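Local coordinates for protein aminoacyl-histidine dipeptidase (Vibrio alginolyticus, PDB 3MRU) that probably hydrolyses dipeptides, preferentially hydrophobic ones including prolyl amino acids, as a zinc-dependent metallopeptidase of the M20C family, at residues A[191-203]-A[313-327]. Numbering follows the deposited sequence.
Sequences AMTFDITRDAIPA and AQVFAIADQQRFIAA
R198 and D199 pair with F316 and V315 in a short antiparallel beta ladder, while helix 318-327 runs back along strand 191-195, nearly antiparallel to it (169°) with the axes 9.9 Å apart. A helix thus packs against a mixed, largely antiparallel sheet in the beta-rich lobe of this M20 peptidase, away from its zinc sites. D199 N donates to V315 O at 2.8 Å, and A317 N, at the N-cap position, donates a hydrogen bond to T197 O. Strand 315-316 runs through A317 directly into the helix.

In the first helical turn, the short D320 side chain holds its carboxylate close to the passing backbone. OD2 of D320 accepts T197 N at 2.9 Å in an almost straight bond. OD1 of D320 belongs to R323, which grips it side-on through NE and NH2, the NE of R323 lying 2.9 Å from it. This salt bridge probably holds the carboxylate in place for T197. The long R323 chain also carries NH1 to the backbone O of A390, and F194 CD2 lies over one face of its guanidinium.

Flat, apolar F194 suits the strand–helix interface: F324 turns its ring edge onto the F194 face in a T-shaped pair, planes 78° apart, and the small A327 puts CB at the F194 rim. Beside D320, branched I196 sets CG2 against D320 CB and has CG1 between its backbone N and carbonyl carbon (chi1 69°), which sends CD1 over the F316 face, a CH-pi contact 3.5 Å from the ring centroid.

R198 is long enough to reach past the ladder, with NH2 bonded to E358 O on strand 346-358. Its NE meets Q314 O at 2.7 Å, with that oxygen almost in the guanidinium plane.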
ATOM      1  N   ALA A 191       3.665  -1.705 -18.262  1.00 67.46           N
ATOM      2  CA  ALA A 191       3.003  -2.607 -19.190  1.00 66.71           C
ATOM      3  C   ALA A 191       3.804  -2.842 -20.478  1.00 66.51           C
ATOM      4  O   ALA A 191       3.892  -1.968 -21.341  1.00 66.45           O
ATOM      5  CB  ALA A 191       1.645  -2.033 -19.491  1.00 47.33           C
ATOM      6  N   MET A 192       4.389  -4.027 -20.595  1.00 61.95           N
ATOM      7  CA  MET A 192       5.128  -4.390 -21.776  1.00 62.30           C
ATOM      8  C   MET A 192       4.233  -5.150 -22.731  1.00 62.79           C
ATOM      9  O   MET A 192       3.702  -6.207 -22.390  1.00 62.98           O
ATOM     10  CB  MET A 192       6.319  -5.234 -21.400  1.00 59.84           C
ATOM     11  CG  MET A 192       7.382  -5.198 -22.438  1.00 59.92           C
ATOM     12  SD  MET A 192       8.788  -6.158 -21.914  1.00 61.30           S
ATOM     13  CE  MET A 192       9.643  -5.046 -20.797  1.00 59.22           C
ATOM     14  N   THR A 193       4.071  -4.611 -23.936  1.00 46.31           N
ATOM     15  CA  THR A 193       3.109  -5.146 -24.875  1.00 46.79           C
ATOM     16  C   THR A 193       3.820  -5.567 -26.126  1.00 47.03           C
ATOM     17  O   THR A 193       4.780  -4.923 -26.552  1.00 46.17           O
ATOM     18  CB  THR A 193       2.029  -4.108 -25.252  1.00 69.55           C
ATOM     19  OG1 THR A 193       2.105  -2.970 -24.376  1.00 69.38           O
ATOM     20  CG2 THR A 193       0.633  -4.749 -25.188  1.00 69.53           C
ATOM     21  N   PHE A 194       3.323  -6.651 -26.711  1.00 60.77           N
ATOM     22  CA  PHE A 194       3.937  -7.278 -27.885  1.00 62.64           C
ATOM     23  C   PHE A 194       2.956  -7.329 -29.046  1.00 64.67           C
ATOM     24  O   PHE A 194       1.788  -7.706 -28.873  1.00 65.14           O
ATOM     25  CB  PHE A 194       4.428  -8.699 -27.555  1.00 62.16           C
ATOM     26  CG  PHE A 194       5.586  -8.723 -26.602  1.00 60.30           C
ATOM     27  CD1 PHE A 194       5.372  -8.655 -25.223  1.00 58.30           C
ATOM     28  CD2 PHE A 194       6.881  -8.788 -27.077  1.00 58.53           C
ATOM     29  CE1 PHE A 194       6.416  -8.638 -24.348  1.00 57.63           C
ATOM     30  CE2 PHE A 194       7.945  -8.787 -26.199  1.00 59.35           C
ATOM     31  CZ  PHE A 194       7.713  -8.702 -24.836  1.00 59.57           C
ATOM     32  N   ASP A 195       3.416  -6.939 -30.230  1.00 76.34           N
ATOM     33  CA  ASP A 195       2.534  -7.005 -31.373  1.00 78.69           C
ATOM     34  C   ASP A 195       2.802  -8.247 -32.215  1.00 79.69           C
ATOM     35  O   ASP A 195       3.629  -8.231 -33.149  1.00 79.86           O
ATOM     36  CB  ASP A 195       2.548  -5.699 -32.161  1.00101.26           C
ATOM     37  CG  ASP A 195       1.476  -4.728 -31.679  1.00103.90           C
ATOM     38  OD1 ASP A 195       0.312  -5.169 -31.461  1.00106.81           O
ATOM     39  OD2 ASP A 195       1.795  -3.529 -31.508  1.00106.39           O
ATOM     40  N   ILE A 196       2.077  -9.313 -31.867  1.00 70.25           N
ATOM     41  CA  ILE A 196       2.317 -10.639 -32.433  1.00 71.56           C
ATOM     42  C   ILE A 196       1.356 -11.047 -33.529  1.00 72.74           C
ATOM     43  O   ILE A 196       0.172 -10.664 -33.533  1.00 72.10           O
ATOM     44  CB  ILE A 196       2.356 -11.781 -31.367  1.00 67.23           C
ATOM     45  CG1 ILE A 196       0.983 -12.028 -30.739  1.00 65.90           C
ATOM     46  CG2 ILE A 196       3.390 -11.482 -30.295  1.00 68.23           C
ATOM     47  CD1 ILE A 196       0.842 -13.354 -29.991  1.00 83.78           C
ATOM     48  N   THR A 197       1.917 -11.840 -34.446  1.00117.99           N
ATOM     49  CA  THR A 197       1.188 -12.503 -35.534  1.00119.45           C
ATOM     50  C   THR A 197       1.317 -14.036 -35.421  1.00120.33           C
ATOM     51  O   THR A 197       2.282 -14.553 -34.834  1.00121.00           O
ATOM     52  CB  THR A 197       1.693 -12.033 -36.909  1.00 72.83           C
ATOM     53  OG1 THR A 197       3.100 -12.302 -37.010  1.00 73.41           O
ATOM     54  CG2 THR A 197       1.434 -10.540 -37.076  1.00 72.09           C
ATOM     55  N   ARG A 198       0.352 -14.754 -35.988  1.00 93.64           N
ATOM     56  CA  ARG A 198       0.259 -16.185 -35.780  1.00 94.46           C
ATOM     57  C   ARG A 198       0.295 -17.034 -37.032  1.00 95.65           C
ATOM     58  O   ARG A 198      -0.344 -16.714 -38.034  1.00 96.29           O
ATOM     59  CB  ARG A 198      -1.001 -16.496 -35.010  1.00 82.98           C
ATOM     60  CG  ARG A 198      -0.884 -16.133 -33.580  1.00 81.96           C
ATOM     61  CD  ARG A 198      -2.177 -16.353 -32.917  1.00 80.14           C
ATOM     62  NE  ARG A 198      -1.950 -16.830 -31.566  1.00 80.03           N
ATOM     63  CZ  ARG A 198      -2.025 -16.070 -30.485  1.00 79.48           C
ATOM     64  NH1 ARG A 198      -1.808 -16.614 -29.300  1.00 79.48           N
ATOM     65  NH2 ARG A 198      -2.324 -14.777 -30.595  1.00 78.67           N
ATOM     66  N   ASP A 199       1.049 -18.129 -36.953  1.00104.05           N
ATOM     67  CA  ASP A 199       1.111 -19.143 -38.001  1.00105.11           C
ATOM     68  C   ASP A 199       0.516 -20.431 -37.479  1.00105.47           C
ATOM     69  O   ASP A 199       0.679 -20.759 -36.301  1.00106.05           O
ATOM     70  CB  ASP A 199       2.547 -19.343 -38.458  1.00101.11           C
ATOM     71  CG  ASP A 199       3.123 -18.087 -39.088  1.00102.83           C
ATOM     72  OD1 ASP A 199       4.337 -18.089 -39.394  1.00105.56           O
ATOM     73  OD2 ASP A 199       2.369 -17.093 -39.285  1.00103.37           O
ATOM     74  N   ALA A 200      -0.189 -21.145 -38.353  1.00 81.33           N
ATOM     75  CA  ALA A 200      -0.935 -22.345 -37.961  1.00 81.54           C
ATOM     76  C   ALA A 200      -0.045 -23.496 -37.492  1.00 81.85           C
ATOM     77  O   ALA A 200       1.102 -23.664 -37.936  1.00 81.77           O
ATOM     78  CB  ALA A 200      -1.873 -22.807 -39.083  1.00 85.26           C
ATOM     79  N   ILE A 201      -0.619 -24.259 -36.570  1.00 90.03           N
ATOM     80  CA  ILE A 201      -0.068 -25.466 -35.970  1.00 90.78           C
ATOM     81  C   ILE A 201       0.398 -26.482 -37.017  1.00 91.43           C
ATOM     82  O   ILE A 201      -0.422 -26.985 -37.783  1.00 91.73           O
ATOM     83  CB  ILE A 201      -1.171 -26.143 -35.119  1.00 90.83           C
ATOM     84  CG1 ILE A 201      -2.274 -25.129 -34.733  1.00 91.13           C
ATOM     85  CG2 ILE A 201      -0.570 -26.884 -33.924  1.00 90.43           C
ATOM     86  CD1 ILE A 201      -1.774 -23.922 -33.897  1.00 67.51           C
ATOM     87  N   PRO A 202       1.704 -26.810 -37.047  1.00109.70           N
ATOM     88  CA  PRO A 202       2.134 -27.758 -38.092  1.00110.21           C
ATOM     89  C   PRO A 202       1.657 -29.213 -37.853  1.00110.64           C
ATOM     90  O   PRO A 202       1.316 -29.590 -36.718  1.00110.66           O
ATOM     91  CB  PRO A 202       3.668 -27.630 -38.096  1.00 89.77           C
ATOM     92  CG  PRO A 202       4.019 -27.092 -36.736  1.00 89.48           C
ATOM     93  CD  PRO A 202       2.817 -26.373 -36.178  1.00 89.14           C
ATOM     94  N   ALA A 203       1.628 -30.000 -38.933  1.00101.29           N
ATOM     95  CA  ALA A 203       1.028 -31.328 -38.938  1.00101.50           C
ATOM     96  C   ALA A 203       1.526 -32.210 -37.796  1.00102.00           C
ATOM     97  O   ALA A 203       2.738 -32.320 -37.551  1.00101.58           O
ATOM     98  CB  ALA A 203       1.274 -32.007 -40.280  1.00 52.73           C
ATOM     99  N   ALA A 313      -6.681 -22.025 -32.436  1.00 98.03           N
ATOM    100  CA  ALA A 313      -5.211 -22.077 -32.285  1.00 96.65           C
ATOM    101  C   ALA A 313      -4.520 -20.928 -32.973  1.00 95.52           C
ATOM    102  O   ALA A 313      -4.743 -19.773 -32.622  1.00 95.32           O
ATOM    103  CB  ALA A 313      -4.614 -23.384 -32.777  1.00159.54           C
ATOM    104  N   GLN A 314      -3.694 -21.258 -33.967  1.00173.57           N
ATOM    105  CA  GLN A 314      -2.753 -20.311 -34.538  1.00170.47           C
ATOM    106  C   GLN A 314      -1.645 -20.049 -33.514  1.00168.16           C
ATOM    107  O   GLN A 314      -1.817 -19.300 -32.553  1.00168.19           O
ATOM    108  CB  GLN A 314      -3.453 -19.012 -34.974  1.00114.50           C
ATOM    109  CG  GLN A 314      -4.282 -19.144 -36.240  1.00114.92           C
ATOM    110  CD  GLN A 314      -3.417 -19.526 -37.426  1.00116.22           C
ATOM    111  OE1 GLN A 314      -2.285 -19.050 -37.570  1.00116.09           O
ATOM    112  NE2 GLN A 314      -3.938 -20.407 -38.275  1.00117.00           N
ATOM    113  N   VAL A 315      -0.514 -20.715 -33.714  1.00 93.31           N
ATOM    114  CA  VAL A 315       0.651 -20.564 -32.849  1.00 90.90           C
ATOM    115  C   VAL A 315       1.343 -19.203 -33.104  1.00 89.27           C
ATOM    116  O   VAL A 315       1.217 -18.646 -34.192  1.00 89.12           O
ATOM    117  CB  VAL A 315       1.609 -21.760 -33.074  1.00 70.20           C
ATOM    118  CG1 VAL A 315       3.026 -21.407 -32.720  1.00 70.44           C
ATOM    119  CG2 VAL A 315       1.138 -22.954 -32.263  1.00 69.83           C
ATOM    120  N   PHE A 316       2.037 -18.667 -32.095  1.00 78.69           N
ATOM    121  CA  PHE A 316       2.913 -17.506 -32.263  1.00 76.19           C
ATOM    122  C   PHE A 316       3.862 -17.749 -33.393  1.00 75.15           C
ATOM    123  O   PHE A 316       4.453 -18.824 -33.469  1.00 75.14           O
ATOM    124  CB  PHE A 316       3.820 -17.364 -31.054  1.00 82.44           C
ATOM    125  CG  PHE A 316       3.204 -16.680 -29.894  1.00 81.03           C
ATOM    126  CD1 PHE A 316       1.970 -17.083 -29.396  1.00 79.88           C
ATOM    127  CD2 PHE A 316       3.883 -15.661 -29.261  1.00 78.93           C
ATOM    128  CE1 PHE A 316       1.421 -16.464 -28.300  1.00 79.10           C
ATOM    129  CE2 PHE A 316       3.338 -15.042 -28.168  1.00 78.17           C
ATOM    130  CZ  PHE A 316       2.105 -15.446 -27.680  1.00 78.76           C
ATOM    131  N   ALA A 317       4.068 -16.752 -34.238  1.00 60.43           N
ATOM    132  CA  ALA A 317       5.192 -16.810 -35.156  1.00 59.63           C
ATOM    133  C   ALA A 317       6.462 -17.094 -34.354  1.00 59.03           C
ATOM    134  O   ALA A 317       6.511 -16.844 -33.150  1.00 58.64           O
ATOM    135  CB  ALA A 317       5.324 -15.511 -35.910  1.00 81.78           C
ATOM    136  N   ILE A 318       7.488 -17.615 -35.018  1.00 95.96           N
ATOM    137  CA  ILE A 318       8.744 -17.935 -34.328  1.00 95.50           C
ATOM    138  C   ILE A 318       9.388 -16.702 -33.693  1.00 95.24           C
ATOM    139  O   ILE A 318       9.644 -16.694 -32.478  1.00 95.20           O
ATOM    140  CB  ILE A 318       9.773 -18.737 -35.226  1.00 96.40           C
ATOM    141  CG1 ILE A 318      10.622 -19.675 -34.359  1.00 96.04           C
ATOM    142  CG2 ILE A 318      10.659 -17.818 -36.089  1.00 95.52           C
ATOM    143  CD1 ILE A 318      10.629 -19.490 -32.837  1.00 85.87           C
ATOM    144  N   ALA A 319       9.605 -15.665 -34.514  1.00100.19           N
ATOM    145  CA  ALA A 319      10.311 -14.452 -34.102  1.00 99.47           C
ATOM    146  C   ALA A 319       9.606 -13.755 -32.954  1.00 99.00           C
ATOM    147  O   ALA A 319      10.255 -13.110 -32.134  1.00 99.30           O
ATOM    148  CB  ALA A 319      10.486 -13.500 -35.274  1.00103.46           C
ATOM    149  N   ASP A 320       8.285 -13.893 -32.893  1.00 79.55           N
ATOM    150  CA  ASP A 320       7.505 -13.358 -31.775  1.00 78.93           C
ATOM    151  C   ASP A 320       7.636 -14.218 -30.517  1.00 77.96           C
ATOM    152  O   ASP A 320       7.784 -13.699 -29.407  1.00 77.75           O
ATOM    153  CB  ASP A 320       6.028 -13.207 -32.168  1.00 96.72           C
ATOM    154  CG  ASP A 320       5.788 -12.068 -33.171  1.00 97.56           C
ATOM    155  OD1 ASP A 320       6.593 -11.090 -33.184  1.00 98.28           O
ATOM    156  OD2 ASP A 320       4.782 -12.162 -33.933  1.00 97.09           O
ATOM    157  N   GLN A 321       7.564 -15.535 -30.703  1.00 87.21           N
ATOM    158  CA  GLN A 321       7.780 -16.493 -29.621  1.00 85.80           C
ATOM    159  C   GLN A 321       9.151 -16.261 -29.017  1.00 84.82           C
ATOM    160  O   GLN A 321       9.303 -16.153 -27.802  1.00 84.94           O
ATOM    161  CB  GLN A 321       7.700 -17.916 -30.154  1.00 80.97           C
ATOM    162  CG  GLN A 321       7.878 -18.960 -29.111  1.00 79.92           C
ATOM    163  CD  GLN A 321       7.264 -20.275 -29.506  1.00 80.60           C
ATOM    164  OE1 GLN A 321       7.681 -21.321 -29.023  1.00 80.78           O
ATOM    165  NE2 GLN A 321       6.256 -20.236 -30.379  1.00 82.01           N
ATOM    166  N   GLN A 322      10.146 -16.156 -29.878  1.00 69.85           N
ATOM    167  CA  GLN A 322      11.492 -15.957 -29.408  1.00 69.05           C
ATOM    168  C   GLN A 322      11.641 -14.697 -28.552  1.00 67.70           C
ATOM    169  O   GLN A 322      12.000 -14.803 -27.361  1.00 67.96           O
ATOM    170  CB  GLN A 322      12.475 -16.035 -30.573  1.00 89.44           C
ATOM    171  CG  GLN A 322      12.414 -17.426 -31.210  1.00 92.20           C
ATOM    172  CD  GLN A 322      13.541 -17.731 -32.186  1.00 96.28           C
ATOM    173  OE1 GLN A 322      14.110 -16.825 -32.815  1.00 98.44           O
ATOM    174  NE2 GLN A 322      13.855 -19.026 -32.335  1.00 96.16           N
ATOM    175  N   ARG A 323      11.302 -13.533 -29.124  1.00 72.48           N
ATOM    176  CA  ARG A 323      11.497 -12.237 -28.443  1.00 70.24           C
ATOM    177  C   ARG A 323      10.685 -12.071 -27.150  1.00 68.70           C
ATOM    178  O   ARG A 323      11.164 -11.497 -26.176  1.00 68.13           O
ATOM    179  CB  ARG A 323      11.313 -11.056 -29.408  1.00 70.76           C
ATOM    180  CG  ARG A 323       9.884 -10.733 -29.806  1.00 70.55           C
ATOM    181  CD  ARG A 323       9.820  -9.947 -31.133  1.00 70.85           C
ATOM    182  NE  ARG A 323       8.434  -9.670 -31.491  1.00 70.34           N
ATOM    183  CZ  ARG A 323       7.751  -8.633 -31.026  1.00 70.67           C
ATOM    184  NH1 ARG A 323       8.334  -7.761 -30.212  1.00 71.43           N
ATOM    185  NH2 ARG A 323       6.485  -8.464 -31.370  1.00 70.14           N
ATOM    186  N   PHE A 324       9.473 -12.602 -27.137  1.00 70.91           N
ATOM    187  CA  PHE A 324       8.662 -12.535 -25.943  1.00 69.69           C
ATOM    188  C   PHE A 324       9.322 -13.362 -24.842  1.00 69.48           C
ATOM    189  O   PHE A 324       9.461 -12.902 -23.702  1.00 69.39           O
ATOM    190  CB  PHE A 324       7.230 -13.016 -26.219  1.00 51.31           C
ATOM    191  CG  PHE A 324       6.447 -13.339 -24.976  1.00 49.76           C
ATOM    192  CD1 PHE A 324       6.176 -12.371 -24.038  1.00 48.59           C
ATOM    193  CD2 PHE A 324       5.997 -14.630 -24.740  1.00 48.64           C
ATOM    194  CE1 PHE A 324       5.454 -12.692 -22.899  1.00 49.85           C
ATOM    195  CE2 PHE A 324       5.271 -14.956 -23.606  1.00 47.11           C
ATOM    196  CZ  PHE A 324       4.995 -13.999 -22.689  1.00 48.31           C
ATOM    197  N   ILE A 325       9.725 -14.582 -25.179  1.00 77.35           N
ATOM    198  CA  ILE A 325      10.315 -15.442 -24.158  1.00 76.83           C
ATOM    199  C   ILE A 325      11.654 -14.897 -23.611  1.00 76.47           C
ATOM    200  O   ILE A 325      11.836 -14.844 -22.380  1.00 77.06           O
ATOM    201  CB  ILE A 325      10.431 -16.904 -24.599  1.00 70.97           C
ATOM    202  CG1 ILE A 325       9.177 -17.667 -24.190  1.00 69.40           C
ATOM    203  CG2 ILE A 325      11.630 -17.572 -23.943  1.00 71.30           C
ATOM    204  CD1 ILE A 325       7.944 -17.379 -25.042  1.00 79.15           C
ATOM    205  N   ALA A 326      12.568 -14.481 -24.495  1.00 46.95           N
ATOM    206  CA  ALA A 326      13.799 -13.836 -24.030  1.00 45.70           C
ATOM    207  C   ALA A 326      13.475 -12.667 -23.093  1.00 45.11           C
ATOM    208  O   ALA A 326      14.100 -12.497 -22.038  1.00 44.32           O
ATOM    209  CB  ALA A 326      14.638 -13.374 -25.195  1.00 31.22           C
ATOM    210  N   ALA A 327      12.466 -11.889 -23.486  1.00 64.99           N
ATOM    211  CA  ALA A 327      12.049 -10.719 -22.744  1.00 64.82           C
ATOM    212  C   ALA A 327      11.609 -11.184 -21.374  1.00 64.67           C
ATOM    213  O   ALA A 327      12.234 -10.833 -20.372  1.00 65.30           O
ATOM    214  CB  ALA A 327      10.932  -9.989 -23.465  1.00 69.30           C
TER